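PDB 7JVH: glycoside Hydrolase Family 43_12 from Metagenome, which probably hydrolyses glycosidic bonds in arabinose- or xylose-containing plant polysaccharides, as other family 43 glycoside hydrolases do. Local coordinates for residues I425-F435 against I462-V472; N45-P55 against S358-N369. One frame throughout, in Å; residues are numbered along the deposited sequence.

Interaction 1. Residues I425-F435 against I462-V472; sequences ITEVQPISALF and ICYQNEACNYV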
# COMPACT_ATOMS: atom_id res chain seq x y z
N ILE A 425 -5.28 1.78 21.44
CA ILE A 425 -4.50 1.98 20.22
C ILE A 425 -3.15 1.24 20.11
O ILE A 425 -2.67 1.00 19.00
CB ILE A 425 -4.33 3.49 19.92
CG1 ILE A 425 -4.05 3.68 18.42
CG2 ILE A 425 -3.24 4.13 20.79
CD1 ILE A 425 -4.12 5.12 17.97
N THR A 426 -2.58 0.86 21.26
CA THR A 426 -1.24 0.28 21.32
C THR A 426 -1.21 -1.25 21.15
O THR A 426 -0.15 -1.85 21.18
CB THR A 426 -0.58 0.64 22.67
OG1 THR A 426 -1.37 0.11 23.74
CG2 THR A 426 -0.46 2.14 22.80
N GLU A 427 -2.40 -1.84 20.95
CA GLU A 427 -2.57 -3.28 20.94
C GLU A 427 -2.55 -3.86 19.55
O GLU A 427 -3.03 -3.23 18.62
CB GLU A 427 -3.89 -3.65 21.61
CG GLU A 427 -3.91 -3.38 23.10
CD GLU A 427 -5.21 -3.79 23.75
OE1 GLU A 427 -5.64 -4.94 23.58
OE2 GLU A 427 -5.80 -2.94 24.43
N VAL A 428 -2.01 -5.09 19.44
CA VAL A 428 -2.04 -5.86 18.21
C VAL A 428 -3.41 -6.56 18.17
O VAL A 428 -3.54 -7.76 18.39
CB VAL A 428 -0.87 -6.84 18.14
CG1 VAL A 428 -0.90 -7.67 16.85
CG2 VAL A 428 0.45 -6.08 18.30
N GLN A 429 -4.44 -5.76 17.88
CA GLN A 429 -5.84 -6.16 17.93
C GLN A 429 -6.58 -5.25 16.96
O GLN A 429 -6.04 -4.22 16.56
CB GLN A 429 -6.40 -5.92 19.35
CG GLN A 429 -5.84 -6.83 20.44
CD GLN A 429 -6.30 -8.26 20.27
OE1 GLN A 429 -7.50 -8.50 20.26
NE2 GLN A 429 -5.35 -9.22 20.15
N PRO A 430 -7.82 -5.58 16.55
CA PRO A 430 -8.63 -4.63 15.78
C PRO A 430 -9.00 -3.42 16.65
O PRO A 430 -9.39 -3.61 17.79
CB PRO A 430 -9.87 -5.44 15.40
CG PRO A 430 -9.90 -6.60 16.34
CD PRO A 430 -8.49 -6.87 16.79
N ILE A 431 -8.85 -2.21 16.10
CA ILE A 431 -9.22 -0.96 16.79
C ILE A 431 -10.29 -0.20 15.99
O ILE A 431 -10.34 -0.30 14.77
CB ILE A 431 -8.00 -0.05 17.08
CG1 ILE A 431 -7.24 0.30 15.80
CG2 ILE A 431 -7.07 -0.73 18.05
CD1 ILE A 431 -6.09 1.26 16.03
N SER A 432 -11.15 0.52 16.71
CA SER A 432 -12.27 1.24 16.12
C SER A 432 -11.78 2.59 15.60
O SER A 432 -11.94 3.61 16.26
CB SER A 432 -13.40 1.40 17.13
OG SER A 432 -12.89 1.79 18.38
N ALA A 433 -11.17 2.56 14.42
CA ALA A 433 -10.63 3.72 13.75
C ALA A 433 -10.66 3.51 12.22
O ALA A 433 -10.45 2.41 11.75
CB ALA A 433 -9.22 3.99 14.22
N LEU A 434 -10.97 4.57 11.48
CA LEU A 434 -11.00 4.55 10.02
C LEU A 434 -9.89 5.46 9.51
O LEU A 434 -9.75 6.58 10.00
CB LEU A 434 -12.36 4.97 9.47
CG LEU A 434 -12.72 4.50 8.07
CD1 LEU A 434 -12.69 2.99 7.97
CD2 LEU A 434 -14.08 5.04 7.67
N PHE A 435 -9.10 4.95 8.55
CA PHE A 435 -7.83 5.53 8.18
C PHE A 435 -7.74 5.82 6.69
O PHE A 435 -8.30 5.11 5.85
CB PHE A 435 -6.67 4.62 8.56
CG PHE A 435 -6.36 4.61 10.03
CD1 PHE A 435 -5.85 5.74 10.66
CD2 PHE A 435 -6.54 3.45 10.79
CE1 PHE A 435 -5.55 5.73 12.00
CE2 PHE A 435 -6.24 3.44 12.14
CZ PHE A 435 -5.74 4.57 12.75
N ILE A 462 -6.18 10.70 14.59
CA ILE A 462 -5.02 9.82 14.73
C ILE A 462 -4.08 9.91 13.54
O ILE A 462 -4.52 9.87 12.38
CB ILE A 462 -5.45 8.34 14.85
CG1 ILE A 462 -6.53 8.17 15.92
CG2 ILE A 462 -4.24 7.47 15.15
CD1 ILE A 462 -7.07 6.77 16.02
N CYS A 463 -2.78 10.02 13.83
CA CYS A 463 -1.69 9.79 12.89
C CYS A 463 -0.96 8.50 13.35
O CYS A 463 -0.42 8.45 14.47
CB CYS A 463 -0.75 11.00 12.84
SG CYS A 463 -1.57 12.58 12.46
N TYR A 464 -0.94 7.48 12.48
CA TYR A 464 -0.60 6.11 12.83
C TYR A 464 0.41 5.51 11.85
O TYR A 464 0.14 5.41 10.66
CB TYR A 464 -1.88 5.27 12.75
CG TYR A 464 -1.80 3.86 13.30
CD1 TYR A 464 -1.38 2.79 12.51
CD2 TYR A 464 -2.21 3.58 14.61
CE1 TYR A 464 -1.33 1.50 13.01
CE2 TYR A 464 -2.20 2.29 15.10
CZ TYR A 464 -1.74 1.25 14.31
OH TYR A 464 -1.66 -0.05 14.76
N GLN A 465 1.56 5.08 12.37
CA GLN A 465 2.52 4.25 11.64
C GLN A 465 2.33 2.79 12.07
O GLN A 465 2.04 1.91 11.25
CB GLN A 465 3.94 4.73 11.89
CG GLN A 465 5.08 3.86 11.36
CD GLN A 465 4.91 3.42 9.91
OE1 GLN A 465 4.88 2.23 9.66
NE2 GLN A 465 4.79 4.36 8.96
N ASN A 466 2.47 2.54 13.38
CA ASN A 466 2.06 1.28 13.99
C ASN A 466 1.53 1.49 15.41
O ASN A 466 1.53 2.62 15.94
CB ASN A 466 3.19 0.21 13.92
CG ASN A 466 4.36 0.52 14.81
OD1 ASN A 466 4.22 0.83 15.99
ND2 ASN A 466 5.55 0.41 14.23
N GLU A 467 1.06 0.40 16.02
CA GLU A 467 0.42 0.43 17.33
C GLU A 467 1.25 1.14 18.42
O GLU A 467 0.70 1.60 19.41
CB GLU A 467 0.07 -0.98 17.80
CG GLU A 467 1.26 -1.95 17.86
CD GLU A 467 1.54 -2.71 16.56
OE1 GLU A 467 0.79 -2.59 15.58
OE2 GLU A 467 2.50 -3.47 16.55
N ALA A 468 2.57 1.23 18.23
CA ALA A 468 3.49 1.86 19.17
C ALA A 468 4.23 3.06 18.57
O ALA A 468 5.21 3.55 19.13
CB ALA A 468 4.50 0.83 19.68
N CYS A 469 3.75 3.51 17.41
CA CYS A 469 4.30 4.66 16.70
C CYS A 469 3.12 5.44 16.15
O CYS A 469 2.75 5.29 14.98
CB CYS A 469 5.24 4.19 15.59
SG CYS A 469 6.90 3.75 16.19
N ASN A 470 2.52 6.26 17.03
CA ASN A 470 1.34 7.03 16.69
C ASN A 470 1.16 8.28 17.53
O ASN A 470 1.72 8.38 18.63
CB ASN A 470 0.09 6.15 16.76
CG ASN A 470 -0.12 5.53 18.14
OD1 ASN A 470 -0.52 6.22 19.09
ND2 ASN A 470 0.10 4.23 18.25
N TYR A 471 0.41 9.23 16.97
CA TYR A 471 -0.03 10.45 17.65
C TYR A 471 -1.55 10.48 17.65
O TYR A 471 -2.17 10.23 16.62
CB TYR A 471 0.50 11.68 16.93
CG TYR A 471 2.00 11.80 16.89
CD1 TYR A 471 2.76 11.63 18.03
CD2 TYR A 471 2.66 12.13 15.71
CE1 TYR A 471 4.14 11.74 18.00
CE2 TYR A 471 4.04 12.25 15.68
CZ TYR A 471 4.77 12.05 16.83
OH TYR A 471 6.13 12.19 16.83
N VAL A 472 -2.13 10.77 18.81
CA VAL A 472 -3.58 10.73 19.00
C VAL A 472 -4.04 11.97 19.79
O VAL A 472 -3.45 12.30 20.82
CB VAL A 472 -4.01 9.48 19.76
CG1 VAL A 472 -5.53 9.37 19.77
CG2 VAL A 472 -3.41 8.24 19.15
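Asn-466 O is gripped by two donors, the backbone N of Cys-469 at 2.8 Å and the side-chain ND2 of Asn-470, the amide against which Ile-425 packs. The ND2 bond (3.2 Å) is nearly straight at 168° and reaches a lone pair in the carbonyl plane, so the amide of Asn-470 is fixed in rotation and presents OD1 to Ile-425 CG2 at 3.8 Å. Replacing this side chain with alanine would remove the ND2 bond, so Asn-466 O would probably lose one of its two grips and Ile-425 CG2 the amide it packs against. With CG1 anti to the backbone N (chi1 -157°), Ile-425 lays CD1 over the hairpin, tip to tip with Val-472 CG2 (3.4 Å) and with Ile-462 CG2, while CG1 lies at the edge of the Tyr-464 ring. Phe-435 brings its CE1 edge to Ile-462 CG2, and its ring lies oblique to that of Tyr-464, centroids 5.3 Å apart. At the turn, Thr-426 CA points its hydrogen at Glu-467 O, 3.0 Å away. Glu-467, bent at chi2, sets OE2 near Val-428 CG2, while OE1 makes a salt bridge with Arg-401. Strand 560-566 runs between 433-437 and 458-464 in the same sheet, its Phe-566 touching Ile-425 and Ile-462; the hairpin 458-464/469-477, with a classic bulge at Gln-465 and Asn-466, continues the sheet to strand 482-489.

Interaction 2. Residues N45-P55 against S358-N369; sequences NPLKPNEFYSP and SIKQKMPKGVEN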
# COMPACT_ATOMS: atom_id res chain seq x y z
N ASN A 45 6.19 22.21 -10.20
CA ASN A 45 6.19 21.60 -11.52
C ASN A 45 4.75 21.43 -11.99
O ASN A 45 4.23 20.32 -11.99
CB ASN A 45 6.87 20.22 -11.48
CG ASN A 45 8.32 20.29 -11.07
OD1 ASN A 45 9.20 20.32 -11.94
ND2 ASN A 45 8.59 20.27 -9.75
N PRO A 46 4.04 22.53 -12.36
CA PRO A 46 2.70 22.42 -12.93
C PRO A 46 2.70 21.62 -14.24
O PRO A 46 3.69 21.65 -15.00
CB PRO A 46 2.33 23.89 -13.22
CG PRO A 46 3.61 24.65 -13.19
CD PRO A 46 4.49 23.92 -12.22
N LEU A 47 1.59 20.92 -14.48
CA LEU A 47 1.43 20.06 -15.65
C LEU A 47 1.15 20.86 -16.93
O LEU A 47 0.36 21.80 -16.93
CB LEU A 47 0.29 19.06 -15.42
CG LEU A 47 0.45 18.04 -14.28
CD1 LEU A 47 -0.86 17.35 -13.94
CD2 LEU A 47 1.52 17.02 -14.65
N LYS A 48 1.80 20.45 -18.02
CA LYS A 48 1.40 20.82 -19.37
C LYS A 48 0.22 19.93 -19.77
O LYS A 48 0.04 18.86 -19.19
CB LYS A 48 2.55 20.65 -20.36
CG LYS A 48 3.62 21.72 -20.24
CD LYS A 48 4.85 21.37 -21.05
CE LYS A 48 5.90 22.47 -20.96
NZ LYS A 48 7.14 22.03 -21.68
N PRO A 49 -0.58 20.31 -20.78
CA PRO A 49 -1.79 19.55 -21.13
C PRO A 49 -1.60 18.05 -21.39
O PRO A 49 -2.57 17.31 -21.23
CB PRO A 49 -2.27 20.24 -22.43
CG PRO A 49 -1.71 21.62 -22.35
CD PRO A 49 -0.39 21.49 -21.64
N ASN A 50 -0.39 17.65 -21.80
CA ASN A 50 -0.12 16.24 -22.16
C ASN A 50 0.76 15.57 -21.11
O ASN A 50 1.40 14.58 -21.44
CB ASN A 50 0.64 16.16 -23.47
CG ASN A 50 2.05 16.67 -23.33
OD1 ASN A 50 2.28 17.72 -22.76
ND2 ASN A 50 3.01 15.92 -23.84
N GLU A 51 0.75 16.06 -19.88
CA GLU A 51 1.64 15.46 -18.87
C GLU A 51 0.81 14.88 -17.72
O GLU A 51 -0.37 15.16 -17.65
CB GLU A 51 2.59 16.54 -18.37
CG GLU A 51 3.68 16.88 -19.37
CD GLU A 51 4.51 18.08 -18.97
OE1 GLU A 51 3.91 19.05 -18.53
OE2 GLU A 51 5.73 18.03 -19.09
N PHE A 52 1.46 14.07 -16.89
CA PHE A 52 0.84 13.47 -15.68
C PHE A 52 1.93 13.27 -14.64
O PHE A 52 3.09 13.26 -14.99
CB PHE A 52 0.12 12.16 -15.98
CG PHE A 52 0.99 10.95 -16.18
CD1 PHE A 52 1.74 10.80 -17.33
CD2 PHE A 52 1.05 9.94 -15.24
CE1 PHE A 52 2.51 9.68 -17.54
CE2 PHE A 52 1.85 8.83 -15.44
CZ PHE A 52 2.58 8.70 -16.59
N TYR A 53 1.53 13.22 -13.38
CA TYR A 53 2.43 12.96 -12.27
C TYR A 53 2.59 11.46 -12.02
O TYR A 53 1.61 10.72 -12.05
CB TYR A 53 1.91 13.65 -11.00
CG TYR A 53 1.93 15.18 -11.05
CD1 TYR A 53 3.10 15.86 -11.35
CD2 TYR A 53 0.79 15.93 -10.77
CE1 TYR A 53 3.15 17.23 -11.36
CE2 TYR A 53 0.83 17.31 -10.79
CZ TYR A 53 2.01 17.96 -11.08
OH TYR A 53 2.08 19.33 -11.13
N SER A 54 3.86 11.16 -11.76
CA SER A 54 4.43 9.87 -11.36
C SER A 54 5.24 10.07 -10.08
O SER A 54 6.26 10.72 -10.08
CB SER A 54 5.23 9.24 -12.43
OG SER A 54 5.54 7.91 -12.07
N PRO A 55 4.72 9.27 -8.94
CA PRO A 55 3.83 8.11 -8.84
C PRO A 55 2.34 8.32 -9.12
O PRO A 55 1.75 9.31 -8.68
CB PRO A 55 3.98 7.70 -7.38
CG PRO A 55 4.30 8.95 -6.66
CD PRO A 55 5.18 9.73 -7.61
N SER A 358 11.87 12.07 -12.69
CA SER A 358 11.18 13.32 -12.45
C SER A 358 9.71 13.02 -12.27
O SER A 358 9.19 12.00 -12.74
CB SER A 358 11.42 14.33 -13.57
OG SER A 358 11.11 13.77 -14.82
N ILE A 359 9.06 13.94 -11.57
CA ILE A 359 7.65 13.88 -11.23
C ILE A 359 6.71 13.87 -12.44
O ILE A 359 5.61 13.36 -12.35
CB ILE A 359 7.31 15.02 -10.26
CG1 ILE A 359 6.10 14.66 -9.42
CG2 ILE A 359 7.16 16.34 -10.99
CD1 ILE A 359 6.34 13.56 -8.41
N LYS A 360 7.18 14.43 -13.56
CA LYS A 360 6.38 14.55 -14.79
C LYS A 360 6.82 13.58 -15.84
O LYS A 360 8.00 13.41 -16.06
CB LYS A 360 6.49 15.94 -15.36
CG LYS A 360 5.80 16.98 -14.49
CD LYS A 360 6.37 18.37 -14.74
CE LYS A 360 5.84 19.00 -15.99
NZ LYS A 360 6.74 20.09 -16.47
N GLN A 361 5.83 12.99 -16.49
CA GLN A 361 6.00 12.03 -17.60
C GLN A 361 5.01 12.44 -18.68
O GLN A 361 3.94 12.91 -18.32
CB GLN A 361 5.56 10.63 -17.17
CG GLN A 361 6.38 10.05 -16.04
CD GLN A 361 7.69 9.58 -16.58
OE1 GLN A 361 7.73 8.95 -17.62
NE2 GLN A 361 8.77 9.91 -15.89
N LYS A 362 5.36 12.25 -19.95
CA LYS A 362 4.38 12.58 -20.99
C LYS A 362 3.33 11.47 -20.96
O LYS A 362 3.71 10.35 -20.75
CB LYS A 362 5.10 12.65 -22.34
CG LYS A 362 6.50 13.23 -22.27
CD LYS A 362 7.27 13.16 -23.56
CE LYS A 362 8.51 12.28 -23.48
NZ LYS A 362 9.75 13.03 -23.78
N MSE A 363 2.06 11.80 -21.17
CA MSE A 363 0.98 10.77 -21.19
C MSE A 363 0.97 10.09 -22.57
O MSE A 363 1.61 10.57 -23.49
CB MSE A 363 -0.40 11.42 -21.03
CG MSE A 363 -0.64 12.16 -19.74
SE MSE A 363 -2.47 12.73 -19.55
CE MSE A 363 -3.56 11.20 -19.72
N PRO A 364 0.26 8.97 -22.75
CA PRO A 364 0.14 8.36 -24.06
C PRO A 364 -0.67 9.27 -25.01
O PRO A 364 -1.55 9.93 -24.55
CB PRO A 364 -0.66 7.08 -23.79
CG PRO A 364 -0.41 6.81 -22.34
CD PRO A 364 -0.35 8.17 -21.70
N LYS A 365 -0.36 9.23 -26.30
CA LYS A 365 -1.04 10.06 -27.33
C LYS A 365 -2.56 9.96 -27.22
O LYS A 365 -3.08 8.86 -27.09
CB LYS A 365 -0.57 9.66 -28.73
CG LYS A 365 -1.23 10.39 -29.90
CD LYS A 365 -2.18 9.53 -30.71
CE LYS A 365 -3.57 10.13 -30.84
NZ LYS A 365 -4.60 9.07 -30.99
N GLY A 366 -3.23 11.10 -27.30
CA GLY A 366 -4.68 11.21 -27.22
C GLY A 366 -5.28 11.27 -25.82
O GLY A 366 -6.39 11.76 -25.66
N VAL A 367 -4.57 10.76 -24.81
CA VAL A 367 -5.16 10.69 -23.44
C VAL A 367 -5.06 12.03 -22.70
O VAL A 367 -4.00 12.63 -22.72
CB VAL A 367 -4.55 9.56 -22.60
CG1 VAL A 367 -5.52 9.10 -21.53
CG2 VAL A 367 -4.16 8.39 -23.46
N GLU A 368 -6.15 12.43 -22.05
CA GLU A 368 -6.17 13.69 -21.27
C GLU A 368 -6.19 13.35 -19.78
O GLU A 368 -6.77 12.33 -19.41
CB GLU A 368 -7.32 14.60 -21.67
CG GLU A 368 -8.55 13.86 -22.14
CD GLU A 368 -9.62 14.72 -22.80
OE1 GLU A 368 -10.61 15.03 -22.13
OE2 GLU A 368 -9.45 15.07 -23.98
N ASN A 369 -5.58 14.21 -18.98
CA ASN A 369 -5.44 14.04 -17.51
C ASN A 369 -6.74 14.37 -16.79
O ASN A 369 -7.05 15.54 -16.65
CB ASN A 369 -4.29 14.91 -17.03
CG ASN A 369 -3.72 14.45 -15.72
OD1 ASN A 369 -4.46 14.17 -14.80
ND2 ASN A 369 -2.41 14.38 -15.63
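A two-stranded antiparallel ribbon, residues 51-53 with 360-362, ties the chain entering the propeller to the chain leaving it. Phe-52 and Gln-361 form its hydrogen-bonded pair, N to O at 3.1 Å in both directions, and Ser-54 N to Ile-359 O and Met-363 N to Asn-50 O (2.9 Å, 175°) extend the ladder at its two ends. Asn-369 adds a side-chain bond: ND2 donates to a lone pair of Glu-51 O at 3.0 Å, in the plane of both groups, while Thr-371 binds its OD1. Phe-52 has CG between its backbone N and carbonyl carbon (chi1 76°), which swings the ring across the neighbouring strand: CE1 meets Gln-361 CB, CD1 lies 3.6 Å from CG of selenomethionine Met-363, and the ring edge faces Lys-362 O. Tyr-53 and Lys-360 project from the other face, side by side. The Tyr-53 ring carries Leu-47 CD2 over the centre of one face, 3.6 Å above the plane, and its OH donates to Asn-45 O, joining the strand to the preceding loop. Bent at chi3, Lys-360 passes Asn-45 CB and brings NZ to 3.5 Å from Glu-51 OE2, a long salt bridge whose carboxylate is less surely placed. Ile-359 fits CG1 against Tyr-53 CD1. Around the ribbon, helix 40-43 packs on Ile-359, its Tyr-42 meeting Tyr-53 edge-to-face, while Gln-361 and Pro-55 rest on strand 335-342 and Ile-95 touches Phe-52 and Met-363.

Interaction 2 closes before interaction 1 opens along the chain, and they lie on opposite sides of its centre, their centres 36 Å apart and their nearest atoms about 16 Å apart. They share no sheet. Interaction 2 brings together the two ends of the five-bladed propeller typical of family 43, between N-terminal strand 28-37 and strand 383-386, which pair with each other in the eight-stranded sheet of the C-terminal concanavalin A-like region. Interaction 1 packs a loop and edge strand 433-437 against the hairpin 458-464/469-477 of that region's six-stranded sheet. The modelled chain thus begins in the concanavalin A-like module, builds the propeller and returns, with 45-55 and 358-369 paired on the way.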